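Local coordinates for protein peptide methionine sulfoxide reductase MsrA (Treponema denticola ATCC 35405, PDB 5FA9) that probably repairs oxidised proteins, joining in one chain an MsrA and an MsrB methionine sulfoxide reductase that turn methionine sulfoxide back into methionine, at residues B[208-213]-B[233-238]; B[215-220]-B[261-266]. The protein carries 2 engineered substitutions. All blocks are in the same frame, centred on the assembly; numbering follows the deposited sequence.

How the contacts relate
Contacts 1 and 2 both lie in the MsrB half of the chain and both start from the hairpin of strands 208-212 and 218-221. These strands belong to a three-stranded antiparallel sheet, and each contact reaches from it to the larger sheet of the domain. Contact 1 does so in the core, where two buried rings, Y210 and F235, meet without any polar bond. Contact 2, also largely buried but partly exposed at T263 and G264, joins the hairpin turn and its outgoing strand to the loop 261-266 by mixed chemistry: a lysine-threonine hydrogen bond, a weakly held water bridge and small van der Waals touches. Backbone pairing ties them together, Y210 N lying 2.7 Å from F220 O, and the F220 ring stacks on F235.

Contact 1: residues B[208-213]-B[233-238]; sequences GIYVDI and PSFTKA
Strand 208-212 and the short strand 234-235 with its following loop are not paired through their backbones: the closest CA atoms, those of Y210 and A238, stand 10.0 Å apart. The gap is bridged by Y210 and F235, whose CB atoms point at the opposite segment. In both, CG lies anti to the carbonyl carbon (chi1 -66° and -57°), and CB direction and torsion together place the rings between the backbones. They form an edge-to-face, T-shaped pair, with centroids 5.2 Å apart and planes at 67°. F235 offers its edge: CZ sits over one face of the Y210 ring, off centre toward the rim, 3.7 Å from Y210 CD1. This joins the two antiparallel sheets of the MsrB (SelR) domain, strand 208-212 being central in one and strand 234-235 part of the other. Aromatic residues suit such a place, since large flat groups can span two backbones that lie too far apart to bond. Further rings continue the cluster: F220 stacks on F235, while Y201 meets Y210 edge-to-face and F293 meets it with the planes at about 50°.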
loop_
_atom_site.group_PDB
_atom_site.type_symbol
_atom_site.label_atom_id
_atom_site.label_comp_id
_atom_site.label_asym_id
_atom_site.label_seq_id
_atom_site.Cartn_x
_atom_site.Cartn_y
_atom_site.Cartn_z
ATOM N N GLY B 208 -22.688 -5.143 16.486
ATOM C CA GLY B 208 -22.122 -5.478 17.778
ATOM C C GLY B 208 -20.840 -6.269 17.620
ATOM O O GLY B 208 -20.309 -6.392 16.517
ATOM N N ILE B 209 -20.337 -6.805 18.726
ATOM C CA ILE B 209 -19.115 -7.598 18.694
ATOM C C ILE B 209 -19.386 -9.054 19.056
ATOM O O ILE B 209 -20.349 -9.364 19.758
ATOM C CB ILE B 209 -18.046 -7.036 19.651
ATOM C CG1 ILE B 209 -18.586 -6.970 21.080
ATOM C CG2 ILE B 209 -17.590 -5.665 19.191
ATOM C CD1 ILE B 209 -17.555 -6.543 22.103
ATOM N N TYR B 210 -18.524 -9.941 18.572
ATOM C CA TYR B 210 -18.602 -11.350 18.927
ATOM C C TYR B 210 -17.481 -11.673 19.901
ATOM O O TYR B 210 -16.303 -11.460 19.612
ATOM C CB TYR B 210 -18.532 -12.233 17.682
ATOM C CG TYR B 210 -19.732 -12.070 16.777
ATOM C CD1 TYR B 210 -19.777 -11.061 15.823
ATOM C CD2 TYR B 210 -20.828 -12.915 16.888
ATOM C CE1 TYR B 210 -20.876 -10.905 15.000
ATOM C CE2 TYR B 210 -21.931 -12.768 16.070
ATOM C CZ TYR B 210 -21.949 -11.761 15.128
ATOM O OH TYR B 210 -23.045 -11.611 14.312
ATOM N N VAL B 211 -17.867 -12.189 21.060
ATOM C CA VAL B 211 -16.947 -12.368 22.169
ATOM C C VAL B 211 -16.651 -13.846 22.438
ATOM O O VAL B 211 -17.475 -14.714 22.145
ATOM C CB VAL B 211 -17.534 -11.681 23.437
ATOM C CG1 VAL B 211 -17.665 -12.648 24.608
ATOM C CG2 VAL B 211 -16.725 -10.449 23.806
ATOM N N ASP B 212 -15.464 -14.124 22.974
ATOM C CA ASP B 212 -15.099 -15.478 23.381
ATOM C C ASP B 212 -16.063 -15.962 24.457
ATOM O O ASP B 212 -16.176 -15.353 25.521
ATOM C CB ASP B 212 -13.653 -15.520 23.889
ATOM C CG ASP B 212 -13.117 -16.939 24.036
ATOM O OD1 ASP B 212 -13.922 -17.890 24.142
ATOM O OD2 ASP B 212 -11.879 -17.103 24.052
ATOM N N ILE B 213 -16.749 -17.066 24.180
ATOM C CA ILE B 213 -17.766 -17.585 25.086
ATOM C C ILE B 213 -17.163 -18.130 26.384
ATOM O O ILE B 213 -17.879 -18.369 27.356
ATOM C CB ILE B 213 -18.601 -18.693 24.400
ATOM C CG1 ILE B 213 -19.956 -18.861 25.093
ATOM C CG2 ILE B 213 -17.825 -20.002 24.346
ATOM C CD1 ILE B 213 -21.003 -19.519 24.225
ATOM N N PRO B 233 -20.685 -18.839 10.704
ATOM C CA PRO B 233 -20.334 -17.422 10.836
ATOM C C PRO B 233 -18.963 -17.132 10.233
ATOM O O PRO B 233 -17.972 -17.736 10.644
ATOM C CB PRO B 233 -20.329 -17.204 12.349
ATOM C CG PRO B 233 -21.308 -18.198 12.865
ATOM C CD PRO B 233 -21.187 -19.404 11.970
ATOM N N SER B 234 -18.911 -16.218 9.271
ATOM C CA SER B 234 -17.676 -15.943 8.548
ATOM C C SER B 234 -17.258 -14.483 8.675
ATOM O O SER B 234 -18.087 -13.578 8.586
ATOM C CB SER B 234 -17.828 -16.319 7.074
ATOM O OG SER B 234 -18.172 -17.685 6.931
ATOM N N PHE B 235 -15.964 -14.266 8.883
ATOM C CA PHE B 235 -15.425 -12.923 9.054
ATOM C C PHE B 235 -14.217 -12.704 8.148
ATOM O O PHE B 235 -13.534 -13.656 7.769
ATOM C CB PHE B 235 -15.043 -12.679 10.516
ATOM C CG PHE B 235 -16.181 -12.864 11.480
ATOM C CD1 PHE B 235 -16.441 -14.106 12.036
ATOM C CD2 PHE B 235 -16.989 -11.795 11.832
ATOM C CE1 PHE B 235 -17.488 -14.279 12.923
ATOM C CE2 PHE B 235 -18.036 -11.962 12.719
ATOM C CZ PHE B 235 -18.286 -13.206 13.265
ATOM N N THR B 236 -13.961 -11.447 7.801
ATOM C CA THR B 236 -12.857 -11.110 6.908
ATOM C C THR B 236 -11.570 -10.846 7.683
ATOM O O THR B 236 -10.477 -10.886 7.118
ATOM C CB THR B 236 -13.186 -9.878 6.048
ATOM O OG1 THR B 236 -13.335 -8.729 6.892
ATOM C CG2 THR B 236 -14.474 -10.101 5.270
ATOM N N LYS B 237 -11.708 -10.578 8.978
ATOM C CA LYS B 237 -10.559 -10.315 9.837
ATOM C C LYS B 237 -10.941 -10.414 11.309
ATOM O O LYS B 237 -12.120 -10.488 11.651
ATOM C CB LYS B 237 -9.972 -8.931 9.549
ATOM C CG LYS B 237 -10.814 -7.780 10.079
ATOM C CD LYS B 237 -10.230 -6.434 9.682
ATOM C CE LYS B 237 -8.856 -6.223 10.296
ATOM N NZ LYS B 237 -8.904 -6.203 11.783
ATOM N N ALA B 238 -9.932 -10.413 12.174
ATOM C CA ALA B 238 -10.157 -10.366 13.612
ATOM C C ALA B 238 -10.403 -8.925 14.043
ATOM O O ALA B 238 -10.041 -7.990 13.327
ATOM C CB ALA B 238 -8.974 -10.956 14.359
#

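Contact 2: residues B[215-220]-B[261-266]; sequences TGKPLF and SKTGGA
K217 and T263 make the direct polar link between 215-220 and 261-266. The lysine is an extended chain, CG anti to the backbone N (chi1 180°), that spans the gap to the loop, where NZ donates to T263 OG1 at 2.8 Å. The two side chains cross, so that K217 CD also passes T263 OG1 at 3.3 Å. A long flexible chain suits this buried position because its apolar methylenes can pack while its charged end finds several acceptors: outside the segments NZ also bonds to Q242 O and forms a salt bridge with E165, which probably stabilises the ammonium.

A water supplies a second polar connection. It lies 2.8 Å from T215 OG1 and accepts a weak bond from G264 N. The same hydroxyl also receives a weak bond from K217 N, the pattern of an ST turn, here loosely closed.

Van der Waals touches complete the interface. T215 CG2 rests on G264 CA at 3.6 Å, a close approach that suits glycine, because a CB there would press tightly on the methyl. The two methyls of L219 pack against the hydroxyl oxygen of S261, with CD1 3.7 Å from OG; that hydroxyl bonds to D212 OD2, which satisfies it while the leucine methyls pack on it.

Where the strand begins in earnest, L219 and F220 both face Y210 of the neighbouring strand, a classic beta bulge, here in the hairpin that packs against the loop between strands 256-261 and 267-272 of the MsrB domain.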
loop_
_atom_site.group_PDB
_atom_site.type_symbol
_atom_site.label_atom_id
_atom_site.label_comp_id
_atom_site.label_asym_id
_atom_site.label_seq_id
_atom_site.Cartn_x
_atom_site.Cartn_y
_atom_site.Cartn_z
ATOM N N THR B 215 -14.101 -16.690 27.817
ATOM C CA THR B 215 -13.322 -15.674 28.524
ATOM C C THR B 215 -13.977 -14.296 28.507
ATOM O O THR B 215 -13.752 -13.485 29.405
ATOM C CB THR B 215 -11.904 -15.542 27.935
ATOM O OG1 THR B 215 -11.981 -15.003 26.609
ATOM C CG2 THR B 215 -11.213 -16.894 27.892
ATOM N N GLY B 216 -14.784 -14.031 27.486
ATOM C CA GLY B 216 -15.449 -12.747 27.370
ATOM C C GLY B 216 -14.659 -11.719 26.579
ATOM O O GLY B 216 -15.071 -10.566 26.466
ATOM N N LYS B 217 -13.511 -12.129 26.049
ATOM C CA LYS B 217 -12.678 -11.242 25.242
ATOM C C LYS B 217 -13.199 -11.135 23.809
ATOM O O LYS B 217 -13.493 -12.151 23.178
ATOM C CB LYS B 217 -11.228 -11.731 25.241
ATOM C CG LYS B 217 -10.278 -10.872 24.422
ATOM C CD LYS B 217 -8.835 -11.297 24.631
ATOM C CE LYS B 217 -7.921 -10.696 23.576
ATOM N NZ LYS B 217 -6.512 -11.150 23.743
ATOM N N PRO B 218 -13.319 -9.900 23.293
ATOM C CA PRO B 218 -13.775 -9.649 21.920
ATOM C C PRO B 218 -12.893 -10.326 20.875
ATOM O O PRO B 218 -11.667 -10.263 20.971
ATOM C CB PRO B 218 -13.692 -8.124 21.799
ATOM C CG PRO B 218 -13.830 -7.633 23.197
ATOM C CD PRO B 218 -13.113 -8.647 24.039
ATOM N N LEU B 219 -13.516 -10.964 19.890
ATOM C CA LEU B 219 -12.778 -11.686 18.859
ATOM C C LEU B 219 -13.083 -11.164 17.459
ATOM O O LEU B 219 -12.187 -11.056 16.621
ATOM C CB LEU B 219 -13.088 -13.182 18.932
ATOM C CG LEU B 219 -12.748 -13.888 20.244
ATOM C CD1 LEU B 219 -13.220 -15.332 20.207
ATOM C CD2 LEU B 219 -11.255 -13.814 20.518
ATOM N N PHE B 220 -14.348 -10.844 17.204
ATOM C CA PHE B 220 -14.759 -10.382 15.883
ATOM C C PHE B 220 -15.782 -9.254 15.956
ATOM O O PHE B 220 -16.508 -9.117 16.941
ATOM C CB PHE B 220 -15.325 -11.546 15.066
ATOM C CG PHE B 220 -14.338 -12.653 14.825
ATOM C CD1 PHE B 220 -13.439 -12.580 13.773
ATOM C CD2 PHE B 220 -14.310 -13.766 15.649
ATOM C CE1 PHE B 220 -12.528 -13.595 13.550
ATOM C CE2 PHE B 220 -13.402 -14.785 15.431
ATOM C CZ PHE B 220 -12.510 -14.699 14.381
ATOM N N SER B 261 -8.300 -18.766 20.176
ATOM C CA SER B 261 -8.216 -17.551 20.976
ATOM C C SER B 261 -6.834 -17.439 21.603
ATOM O O SER B 261 -6.338 -18.397 22.191
ATOM C CB SER B 261 -9.293 -17.541 22.062
ATOM O OG SER B 261 -10.592 -17.563 21.498
ATOM N N LYS B 262 -6.208 -16.274 21.471
ATOM C CA LYS B 262 -4.870 -16.083 22.015
ATOM C C LYS B 262 -4.884 -16.123 23.538
ATOM O O LYS B 262 -3.985 -16.686 24.161
ATOM C CB LYS B 262 -4.266 -14.764 21.532
ATOM C CG LYS B 262 -2.850 -14.545 22.033
ATOM C CD LYS B 262 -2.183 -13.359 21.369
ATOM C CE LYS B 262 -0.724 -13.275 21.777
ATOM N NZ LYS B 262 0.099 -12.571 20.758
ATOM N N THR B 263 -5.912 -15.528 24.131
ATOM C CA THR B 263 -6.039 -15.498 25.582
ATOM C C THR B 263 -6.620 -16.810 26.096
ATOM O O THR B 263 -5.994 -17.506 26.895
ATOM C CB THR B 263 -6.924 -14.331 26.050
ATOM O OG1 THR B 263 -6.304 -13.089 25.698
ATOM C CG2 THR B 263 -7.119 -14.385 27.557
ATOM N N GLY B 264 -7.824 -17.135 25.637
ATOM C CA GLY B 264 -8.473 -18.381 25.998
ATOM C C GLY B 264 -7.664 -19.619 25.657
ATOM O O GLY B 264 -7.311 -20.405 26.538
ATOM N N GLY B 265 -7.366 -19.789 24.374
ATOM C CA GLY B 265 -6.748 -21.009 23.890
ATOM C C GLY B 265 -7.813 -21.907 23.294
ATOM O O GLY B 265 -7.519 -22.955 22.722
ATOM N N ALA B 266 -9.063 -21.475 23.430
ATOM C CA ALA B 266 -10.207 -22.239 22.951
ATOM C C ALA B 266 -10.245 -22.308 21.430
ATOM O O ALA B 266 -9.905 -21.344 20.743
ATOM C CB ALA B 266 -11.499 -21.635 23.483
HETATM O O HOH W 1 -10.192 -14.980 24.438
#